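Side-chain contacts in glutathione S-transferase (Burkholderia xenovorans, PDB 2DSA), which binds glutathione and reductively dechlorinates metabolites of polychlorinated biphenyls, probably within a general glutathione transferase activity: residues K35-A38 / D42-E45; Y72-V77 / Q81-N86; S110-P115 / V168-S173; G134-Q139 / P144-D149. One frame throughout, in Å; residues are numbered along the deposited sequence.

The four contacts are spread over both domains; along the chain, interaction 4 falls between the two segments of interaction 3. Interaction 1 ties a short edge strand of the N-terminal domain to the loop after it, beside bound glutathione, through one backbone bond and a few carbon contacts. Interaction 2 covers the last turn of helix 66-76 and combines small apolar groups, a water and an amide-carboxylate hydrogen bond at the dimer interface. Interactions 3 and 4 belong to the helical domain: the former is wholly apolar between its segments and backs the bound hexadienoate, the latter is a buried aliphatic cluster. Interactions 2 and 4 touch through Pro84 and Leu147, whereas interactions 1 and 4 lie on opposite sides of the chain's centre.

Interaction 1 (K35-A38 / D42-E45); sequences KKTA and DYLE. With GSH (glutathione), chain E.
Lys35 and Leu44 meet at the rim of the glutathione site, where the residue leading into edge strand 36-37 of the N-terminal domain meets the loop that follows the strand. Lys35 CG presses on Leu44 CD1 at 3.5 Å, tighter than usual van der Waals contact, and the two side chains slant across each other. An almost eclipsed chi2 (23°) bends the lysine chain; it runs extended through chi3 and bends again at chi4 to bring NZ to 3.5 Å from O32 of the glutathione carboxylate, a distance at which charge attraction may help hold the carboxylate. The backbones join by a bond from Tyr43 N to Lys35 O, 2.9 Å long and fairly straight at 166°. Lys35 also belongs to a G1 beta bulge, sharing Asp31 of strand 26-31 with Lys36; this is the outer edge of the thioredoxin-like sheet, and Lys36 is bridged to Asp42 as well. The Tyr43 hydroxyl is hydrogen-bonded to Tyr51 O. Thr37 CG2 comes obliquely to the Tyr43 ring, 4.0 Å from Tyr43 CD1, while OG1 is hydrogen-bonded to Ser39 OG. Thr37 rests on Val28 and Tyr43 on Val30, both of strand 26-31.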
# COMPACT_ATOMS: atom_id res chain seq x y z
N LYS A 35 -23.24 5.83 -3.70
CA LYS A 35 -22.35 6.46 -2.71
C LYS A 35 -23.12 7.04 -1.52
O LYS A 35 -22.77 8.09 -0.99
CB LYS A 35 -21.45 7.51 -3.37
CG LYS A 35 -20.10 7.00 -3.85
CD LYS A 35 -20.06 5.52 -4.11
CE LYS A 35 -18.64 5.02 -4.26
NZ LYS A 35 -17.86 5.83 -5.23
N LYS A 36 -24.17 6.34 -1.11
CA LYS A 36 -24.94 6.70 0.07
C LYS A 36 -24.73 5.65 1.14
O LYS A 36 -24.71 4.45 0.85
CB LYS A 36 -26.44 6.82 -0.25
CG LYS A 36 -26.76 7.61 -1.51
CD LYS A 36 -26.26 9.05 -1.44
CE LYS A 36 -27.30 9.97 -0.84
NZ LYS A 36 -28.53 10.01 -1.70
N THR A 37 -24.55 6.10 2.37
CA THR A 37 -24.52 5.18 3.49
C THR A 37 -25.94 4.63 3.75
O THR A 37 -26.88 4.95 3.01
CB THR A 37 -23.94 5.83 4.76
OG1 THR A 37 -24.90 6.74 5.32
CG2 THR A 37 -22.64 6.55 4.46
N ALA A 38 -26.07 3.79 4.78
CA ALA A 38 -27.35 3.21 5.16
C ALA A 38 -28.32 4.29 5.65
O ALA A 38 -29.53 4.18 5.44
CB ALA A 38 -27.15 2.15 6.24
N ASP A 42 -24.34 11.28 2.30
CA ASP A 42 -23.39 11.32 1.19
C ASP A 42 -22.03 10.78 1.70
O ASP A 42 -21.39 11.41 2.54
CB ASP A 42 -23.31 12.77 0.68
CG ASP A 42 -22.12 13.05 -0.23
OD1 ASP A 42 -21.49 12.13 -0.79
OD2 ASP A 42 -21.85 14.25 -0.41
N TYR A 43 -21.62 9.61 1.22
CA TYR A 43 -20.45 8.91 1.76
C TYR A 43 -19.14 9.63 1.45
O TYR A 43 -18.16 9.46 2.19
CB TYR A 43 -20.39 7.46 1.30
CG TYR A 43 -19.15 6.72 1.77
CD1 TYR A 43 -18.92 6.50 3.13
CD2 TYR A 43 -18.19 6.27 0.86
CE1 TYR A 43 -17.77 5.85 3.57
CE2 TYR A 43 -17.04 5.60 1.29
CZ TYR A 43 -16.84 5.39 2.64
OH TYR A 43 -15.71 4.72 3.08
N LEU A 44 -19.12 10.43 0.39
CA LEU A 44 -17.96 11.28 0.09
C LEU A 44 -17.70 12.37 1.14
O LEU A 44 -16.60 12.92 1.20
CB LEU A 44 -18.04 11.89 -1.32
CG LEU A 44 -17.50 11.00 -2.44
CD1 LEU A 44 -18.32 9.74 -2.62
CD2 LEU A 44 -17.42 11.77 -3.75
N GLU A 45 -18.69 12.65 1.98
CA GLU A 45 -18.48 13.51 3.16
C GLU A 45 -17.59 12.83 4.17
O GLU A 45 -16.94 13.50 4.97
CB GLU A 45 -19.82 13.85 3.84
CG GLU A 45 -20.71 14.82 3.05
CD GLU A 45 -22.10 15.01 3.67
OE1 GLU A 45 -23.05 15.40 2.94
OE2 GLU A 45 -22.24 14.75 4.89
N1 GSH E . -6.58 2.24 -1.67
CA1 GSH E . -7.84 1.76 -1.09
C1 GSH E . -7.58 0.91 0.13
O11 GSH E . -6.60 0.13 0.16
O12 GSH E . -8.35 0.96 1.12
CB1 GSH E . -8.67 0.91 -2.05
CG1 GSH E . -10.05 0.61 -1.46
CD1 GSH E . -10.95 0.05 -2.52
OE1 GSH E . -10.40 -0.15 -3.78
N2 GSH E . -12.22 -0.24 -2.20
CA2 GSH E . -13.21 -0.75 -3.13
C2 GSH E . -14.32 0.24 -3.36
O2 GSH E . -14.93 0.88 -2.28
CB2 GSH E . -13.85 -2.05 -2.64
SG2 GSH E . -12.60 -3.34 -2.51
N3 GSH E . -14.68 0.46 -4.61
CA3 GSH E . -14.27 1.68 -5.30
C3 GSH E . -15.51 2.47 -5.58
O31 GSH E . -16.57 2.07 -5.06
O32 GSH E . -15.48 3.49 -6.30

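Interaction 2 (Y72-V77 / Q81-N86); sequences YVADQV and QLAPAN
Ala74 CB touches two carbons of the facing loop, 3.7 Å from Leu82 CB and equally far from Ala83 CB, so a single methyl makes the apolar part of the contact. The polar part lies one residue on: Asn86 ND2 donates to Asp75 OD1 over 3.0 Å, nearly straight at 168°. The amide approaches from above the carboxylate plane, and the two flat groups are turned 72° apart. Asp75 keeps CG beside its backbone N and anti to the carbonyl carbon (chi1 -74°), which turns the carboxylate toward Asn86. One water fills the angle between the backbones, giving its protons to Ala74 O (2.8 Å) and Val77 O (3.0 Å) and accepting from Leu82 N (2.8 Å). It thereby satisfies carbonyls at the C-terminal end of helix 66-76, the last helix of the thioredoxin-like domain, and pins the connection that leads to helix 89-109 of the helical domain. In the next shell, OD2 of Asp75 forms a salt bridge with Arg91, and OD1 is hydrogen-bonded to Tyr92 OH of the second subunit. Arg91 also binds Pro84 O. Val153 of helix 153-163 packs on both Ala74 and Leu82.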
# COMPACT_ATOMS: atom_id res chain seq x y z
N TYR A 72 -4.17 0.09 13.13
CA TYR A 72 -4.82 0.77 14.23
C TYR A 72 -5.60 -0.25 15.07
O TYR A 72 -5.41 -0.32 16.29
CB TYR A 72 -5.72 1.93 13.74
CG TYR A 72 -6.52 2.54 14.89
CD1 TYR A 72 -7.79 2.06 15.20
CD2 TYR A 72 -5.99 3.56 15.68
CE1 TYR A 72 -8.52 2.56 16.26
CE2 TYR A 72 -6.74 4.10 16.75
CZ TYR A 72 -7.99 3.58 17.02
OH TYR A 72 -8.73 4.06 18.06
N VAL A 73 -6.42 -1.06 14.41
CA VAL A 73 -7.23 -2.07 15.08
C VAL A 73 -6.39 -3.05 15.93
O VAL A 73 -6.66 -3.25 17.13
CB VAL A 73 -8.12 -2.83 14.07
CG1 VAL A 73 -8.77 -4.06 14.72
CG2 VAL A 73 -9.19 -1.89 13.46
N ALA A 74 -5.36 -3.63 15.32
CA ALA A 74 -4.45 -4.53 16.02
C ALA A 74 -3.76 -3.89 17.24
O ALA A 74 -3.55 -4.54 18.26
CB ALA A 74 -3.39 -5.07 15.05
N ASP A 75 -3.38 -2.62 17.11
CA ASP A 75 -2.67 -1.91 18.19
C ASP A 75 -3.57 -1.64 19.41
O ASP A 75 -3.06 -1.35 20.49
CB ASP A 75 -2.07 -0.60 17.68
CG ASP A 75 -0.83 -0.81 16.81
OD1 ASP A 75 -0.40 0.16 16.16
OD2 ASP A 75 -0.27 -1.93 16.80
N GLN A 76 -4.89 -1.74 19.22
CA GLN A 76 -5.85 -1.58 20.31
C GLN A 76 -5.83 -2.77 21.25
O GLN A 76 -6.14 -2.63 22.44
CB GLN A 76 -7.28 -1.34 19.78
CG GLN A 76 -7.43 -0.12 18.86
CD GLN A 76 -6.57 1.08 19.28
OE1 GLN A 76 -6.81 1.71 20.32
NE2 GLN A 76 -5.57 1.40 18.45
N VAL A 77 -5.48 -3.95 20.74
CA VAL A 77 -5.47 -5.17 21.56
C VAL A 77 -4.15 -5.95 21.43
O VAL A 77 -4.13 -7.06 20.89
CB VAL A 77 -6.70 -6.09 21.28
CG1 VAL A 77 -6.88 -7.12 22.39
CG2 VAL A 77 -7.99 -5.29 21.15
N GLN A 81 -2.04 -10.09 19.74
CA GLN A 81 -0.92 -10.26 18.81
C GLN A 81 -1.36 -10.33 17.34
O GLN A 81 -0.84 -11.14 16.56
CB GLN A 81 -0.09 -11.50 19.17
CG GLN A 81 0.24 -11.60 20.65
CD GLN A 81 0.96 -12.88 20.98
OE1 GLN A 81 0.35 -13.87 21.39
NE2 GLN A 81 2.28 -12.87 20.79
N LEU A 82 -2.32 -9.49 16.99
CA LEU A 82 -2.75 -9.36 15.61
C LEU A 82 -1.74 -8.62 14.71
O LEU A 82 -1.88 -8.63 13.49
CB LEU A 82 -4.13 -8.70 15.54
CG LEU A 82 -5.24 -9.55 16.16
CD1 LEU A 82 -6.53 -8.76 16.24
CD2 LEU A 82 -5.42 -10.89 15.41
N ALA A 83 -0.76 -7.98 15.33
CA ALA A 83 0.38 -7.39 14.62
C ALA A 83 1.58 -7.48 15.55
O ALA A 83 1.41 -7.39 16.76
CB ALA A 83 0.11 -5.94 14.27
N PRO A 84 2.80 -7.63 14.99
CA PRO A 84 3.98 -7.46 15.85
C PRO A 84 4.05 -6.03 16.40
O PRO A 84 3.49 -5.09 15.80
CB PRO A 84 5.16 -7.69 14.89
CG PRO A 84 4.58 -8.48 13.75
CD PRO A 84 3.17 -8.00 13.61
N ALA A 85 4.74 -5.89 17.53
CA ALA A 85 4.91 -4.61 18.21
C ALA A 85 5.60 -3.57 17.35
O ALA A 85 6.62 -3.84 16.69
CB ALA A 85 5.66 -4.79 19.53
N ASN A 86 5.04 -2.37 17.34
CA ASN A 86 5.64 -1.25 16.66
C ASN A 86 7.10 -1.09 17.01
O ASN A 86 7.50 -1.22 18.17
CB ASN A 86 4.89 0.02 17.03
CG ASN A 86 3.58 0.13 16.34
OD1 ASN A 86 3.53 0.12 15.11
ND2 ASN A 86 2.48 0.22 17.11
O HOH W 1 -2.42 -7.14 18.48

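Interaction 3 (S110-P115 / V168-S173); sequences SPLFNP and VNIDLS. With HPX ((2Z,4E)-2-hydroxy-6-oxo-6-phenylhexa-2,4-dienoic acid), chain F.
The Phe113 ring is sandwiched between protein and bound ligand. Over one face stands Val168 CG1, 3.7 Å from the ring centroid and only 9° off the ring normal, a CH-pi contact; over the opposite face lies CA4 of the bound hexadienoate. The ligand's phenyl group approaches the CE2-CZ side of the ring, CB6 lying 3.2 Å from Phe113 CE2. Trp164, another residue of the HPX pocket, meets Phe113 edge-to-face. Val168 directs CG1 at the ring by holding it anti to the carbonyl carbon (chi1 -73°). The same methyl also touches Leu112 CB at 3.8 Å, so one branch serves two neighbours. Further out, Leu112 CD1 meets Ile170 CD1 at 3.8 Å, the two side chains crossing at about a right angle. Ser110 OG lies beside the carboxylate of the ligand, 2.7 Å from OA2. Between the two segments the contact is wholly apolar, and Val168 backs Phe113 on the face turned away from the ligand. Leu112 lies on Val125 and Lys122 of helix 119-139, from which Arg126 also hydrogen-bonds Val168 O, while Val168 and Ile170 both pack against Phe109 at the end of helix 89-109.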
# COMPACT_ATOMS: atom_id res chain seq x y z
N SER A 110 -8.99 -5.37 -9.11
CA SER A 110 -9.91 -4.24 -9.38
C SER A 110 -10.50 -4.14 -10.80
O SER A 110 -11.71 -3.99 -10.93
CB SER A 110 -9.28 -2.90 -8.98
OG SER A 110 -9.06 -2.84 -7.58
N PRO A 111 -9.64 -4.19 -11.85
CA PRO A 111 -10.13 -4.15 -13.23
C PRO A 111 -11.00 -5.36 -13.62
O PRO A 111 -11.89 -5.22 -14.45
CB PRO A 111 -8.85 -4.14 -14.07
CG PRO A 111 -7.77 -3.68 -13.11
CD PRO A 111 -8.16 -4.27 -11.81
N LEU A 112 -10.76 -6.51 -13.00
CA LEU A 112 -11.57 -7.71 -13.23
C LEU A 112 -13.04 -7.55 -12.79
O LEU A 112 -13.93 -8.18 -13.37
CB LEU A 112 -10.95 -8.95 -12.58
CG LEU A 112 -9.54 -9.35 -13.02
CD1 LEU A 112 -9.08 -10.63 -12.34
CD2 LEU A 112 -9.44 -9.49 -14.54
N PHE A 113 -13.28 -6.73 -11.78
CA PHE A 113 -14.65 -6.47 -11.30
C PHE A 113 -15.31 -5.36 -12.10
O PHE A 113 -16.47 -5.02 -11.87
CB PHE A 113 -14.66 -6.13 -9.81
CG PHE A 113 -14.37 -7.30 -8.92
CD1 PHE A 113 -13.07 -7.58 -8.51
CD2 PHE A 113 -15.40 -8.12 -8.49
CE1 PHE A 113 -12.81 -8.66 -7.68
CE2 PHE A 113 -15.15 -9.21 -7.66
CZ PHE A 113 -13.86 -9.48 -7.26
N ASN A 114 -14.56 -4.80 -13.05
CA ASN A 114 -15.04 -3.71 -13.89
C ASN A 114 -15.58 -4.24 -15.23
O ASN A 114 -14.87 -4.94 -15.95
CB ASN A 114 -13.92 -2.69 -14.10
CG ASN A 114 -14.39 -1.39 -14.76
OD1 ASN A 114 -15.59 -1.13 -14.90
ND2 ASN A 114 -13.43 -0.56 -15.15
N PRO A 115 -16.86 -3.93 -15.55
CA PRO A 115 -17.42 -4.27 -16.87
C PRO A 115 -16.78 -3.48 -18.01
O PRO A 115 -16.62 -4.01 -19.11
CB PRO A 115 -18.90 -3.90 -16.74
CG PRO A 115 -19.15 -3.72 -15.27
CD PRO A 115 -17.86 -3.28 -14.68
N VAL A 168 -14.48 -13.85 -9.88
CA VAL A 168 -13.84 -13.44 -11.13
C VAL A 168 -13.16 -14.62 -11.82
O VAL A 168 -12.27 -14.44 -12.66
CB VAL A 168 -12.82 -12.27 -10.92
CG1 VAL A 168 -13.55 -10.96 -10.65
CG2 VAL A 168 -11.81 -12.60 -9.82
N ASN A 169 -13.60 -15.83 -11.46
CA ASN A 169 -13.20 -17.09 -12.13
C ASN A 169 -11.71 -17.42 -12.08
O ASN A 169 -11.18 -18.04 -13.01
CB ASN A 169 -13.73 -17.17 -13.58
CG ASN A 169 -15.23 -16.92 -13.67
OD1 ASN A 169 -16.04 -17.70 -13.14
ND2 ASN A 169 -15.62 -15.83 -14.34
N ILE A 170 -11.04 -17.02 -11.00
CA ILE A 170 -9.62 -17.37 -10.79
C ILE A 170 -9.51 -18.70 -10.04
O ILE A 170 -10.00 -18.86 -8.91
CB ILE A 170 -8.80 -16.25 -10.09
CG1 ILE A 170 -8.70 -15.03 -11.00
CG2 ILE A 170 -7.39 -16.76 -9.74
CD1 ILE A 170 -8.33 -13.74 -10.30
N ASP A 171 -8.87 -19.65 -10.72
CA ASP A 171 -8.65 -20.97 -10.17
C ASP A 171 -7.39 -20.92 -9.32
O ASP A 171 -6.34 -20.48 -9.78
CB ASP A 171 -8.49 -21.98 -11.30
CG ASP A 171 -8.61 -23.42 -10.83
OD1 ASP A 171 -8.26 -24.32 -11.62
OD2 ASP A 171 -9.07 -23.66 -9.69
N LEU A 172 -7.51 -21.36 -8.07
CA LEU A 172 -6.38 -21.41 -7.14
C LEU A 172 -5.79 -22.82 -7.06
O LEU A 172 -4.91 -23.09 -6.24
CB LEU A 172 -6.78 -20.89 -5.76
CG LEU A 172 -7.27 -19.43 -5.65
CD1 LEU A 172 -7.59 -19.13 -4.21
CD2 LEU A 172 -6.25 -18.43 -6.19
N SER A 173 -6.27 -23.70 -7.94
CA SER A 173 -5.81 -25.10 -8.04
C SER A 173 -4.30 -25.30 -8.22
O SER A 173 -3.75 -26.25 -7.65
CB SER A 173 -6.57 -25.83 -9.17
OG SER A 173 -7.96 -25.91 -8.88
CB3 HPX F . -18.33 -9.49 -3.30
CB4 HPX F . -17.57 -10.51 -3.88
CB5 HPX F . -16.38 -10.21 -4.53
CB6 HPX F . -15.94 -8.89 -4.59
CB1 HPX F . -16.69 -7.87 -4.01
CB2 HPX F . -17.88 -8.18 -3.37
CA6 HPX F . -16.23 -6.45 -4.09
OA4 HPX F . -17.05 -5.55 -3.96
CA5 HPX F . -14.82 -6.10 -4.31
CA4 HPX F . -14.56 -5.09 -5.14
CA3 HPX F . -13.19 -4.65 -5.42
CA2 HPX F . -12.94 -3.47 -5.98
OA3 HPX F . -13.89 -2.61 -6.35
CA1 HPX F . -11.57 -3.08 -6.22
OA2 HPX F . -11.32 -1.90 -6.53
OA1 HPX F . -10.69 -3.96 -6.08

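Interaction 4 (G134-Q139 / P144-D149); sequences GQVARQ and PYLLGD
One water bridges Tyr145 O (2.6 Å) and Gln139 O (3.0 Å). Tyr145 O is gripped a second time by Gly148 N at 3.1 Å, the bond that closes a type I beta turn from Tyr145 to Gly148. Tyr145 N returns the bond to Gly148 O at 3.0 Å, so the ends of the turn are paired in both directions. At Gly148 the backbone takes angles that would jam a CB against the preceding carbonyl, which accounts for a glycine. Beside this bridge, the aliphatic contact centres on Leu146 CD1, which lies 4.0 Å from Gln139 CG and 4.1 Å from Val136 CG1. Leu146 reaches them from an unusual conformation, with chi1 at -102° and chi2 at 11°, both away from staggered positions. Gln139 CG, anti to its own backbone N (chi1 179°), meets the leucine about at a right angle, while Val136 slants across it. Leu146 N is hydrogen-bonded to Asp155 OD2 at the start of helix 153-163; Gly148 and Asp155 are the first and last residues of a sequence matching G-x-x-h-S/T-x-x-D, the motif of the family that carries the N-capping box. Leu158 and Ala154 of that helix pack on Leu146, Val136 adds Phe100 of helix 89-109 and Leu178 of helix 176-186, and Gln139 leans on Trp97, so the end of helix 119-139 is held among three other helices of the C-terminal domain.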
# COMPACT_ATOMS: atom_id res chain seq x y z
N GLY A 134 1.80 -16.85 -7.19
CA GLY A 134 2.88 -17.84 -7.08
C GLY A 134 3.83 -17.49 -5.94
O GLY A 134 4.18 -18.35 -5.14
N GLN A 135 4.23 -16.22 -5.86
CA GLN A 135 5.12 -15.79 -4.79
C GLN A 135 4.51 -16.03 -3.40
O GLN A 135 5.22 -16.45 -2.47
CB GLN A 135 5.51 -14.32 -4.98
CG GLN A 135 6.51 -13.80 -3.93
CD GLN A 135 6.75 -12.31 -4.04
OE1 GLN A 135 6.25 -11.64 -4.96
NE2 GLN A 135 7.51 -11.77 -3.09
N VAL A 136 3.21 -15.79 -3.26
CA VAL A 136 2.53 -15.97 -1.96
C VAL A 136 2.35 -17.45 -1.63
O VAL A 136 2.46 -17.84 -0.46
CB VAL A 136 1.16 -15.25 -1.92
CG1 VAL A 136 0.60 -15.28 -0.52
CG2 VAL A 136 1.31 -13.82 -2.39
N ALA A 137 2.07 -18.26 -2.64
CA ALA A 137 1.94 -19.70 -2.46
C ALA A 137 3.24 -20.30 -1.95
O ALA A 137 3.23 -21.15 -1.06
CB ALA A 137 1.48 -20.37 -3.74
N ARG A 138 4.37 -19.84 -2.50
CA ARG A 138 5.67 -20.29 -2.02
C ARG A 138 5.93 -19.85 -0.57
O ARG A 138 6.49 -20.60 0.23
CB ARG A 138 6.79 -19.85 -2.96
CG ARG A 138 6.66 -20.50 -4.34
CD ARG A 138 7.90 -20.32 -5.24
NE ARG A 138 8.14 -18.91 -5.58
CZ ARG A 138 7.57 -18.26 -6.59
NH1 ARG A 138 6.69 -18.87 -7.39
NH2 ARG A 138 7.88 -16.98 -6.79
N GLN A 139 5.48 -18.63 -0.24
CA GLN A 139 5.63 -18.08 1.11
C GLN A 139 4.84 -18.93 2.11
O GLN A 139 5.31 -19.20 3.21
CB GLN A 139 5.17 -16.61 1.14
CG GLN A 139 5.23 -15.91 2.53
CD GLN A 139 6.65 -15.55 2.99
OE1 GLN A 139 6.89 -15.38 4.19
NE2 GLN A 139 7.59 -15.44 2.05
N PRO A 144 2.37 -21.65 8.20
CA PRO A 144 0.92 -21.47 8.09
C PRO A 144 0.46 -20.04 7.76
O PRO A 144 -0.57 -19.86 7.12
CB PRO A 144 0.41 -21.92 9.45
CG PRO A 144 1.55 -21.72 10.38
CD PRO A 144 2.79 -21.93 9.59
N TYR A 145 1.23 -19.03 8.20
CA TYR A 145 0.87 -17.63 7.99
C TYR A 145 2.03 -16.85 7.39
O TYR A 145 3.15 -17.35 7.34
CB TYR A 145 0.39 -17.01 9.31
CG TYR A 145 -0.70 -17.82 9.95
CD1 TYR A 145 -0.45 -18.58 11.08
CD2 TYR A 145 -1.98 -17.87 9.38
CE1 TYR A 145 -1.45 -19.34 11.66
CE2 TYR A 145 -2.96 -18.63 9.95
CZ TYR A 145 -2.69 -19.37 11.08
OH TYR A 145 -3.69 -20.12 11.64
N LEU A 146 1.73 -15.63 6.92
CA LEU A 146 2.68 -14.77 6.20
C LEU A 146 3.94 -14.42 7.02
O LEU A 146 5.06 -14.37 6.48
CB LEU A 146 1.97 -13.50 5.74
CG LEU A 146 1.51 -13.27 4.28
CD1 LEU A 146 1.57 -14.50 3.37
CD2 LEU A 146 0.15 -12.54 4.19
N LEU A 147 3.75 -14.21 8.33
CA LEU A 147 4.85 -13.88 9.23
C LEU A 147 5.38 -15.09 10.02
O LEU A 147 6.25 -14.94 10.88
CB LEU A 147 4.46 -12.72 10.17
CG LEU A 147 4.03 -11.40 9.47
CD1 LEU A 147 3.75 -10.30 10.48
CD2 LEU A 147 5.04 -10.93 8.43
N GLY A 148 4.85 -16.27 9.73
CA GLY A 148 5.31 -17.51 10.39
C GLY A 148 4.21 -18.30 11.04
O GLY A 148 3.24 -18.69 10.37
N ASP A 149 4.33 -18.53 12.34
CA ASP A 149 3.36 -19.32 13.11
C ASP A 149 2.22 -18.49 13.68
O ASP A 149 1.20 -19.03 14.11
CB ASP A 149 4.05 -20.10 14.23
CG ASP A 149 5.05 -21.13 13.70
OD1 ASP A 149 4.60 -22.06 12.98
OD2 ASP A 149 6.26 -20.98 13.97
O HOH W 2 5.22 -17.82 5.92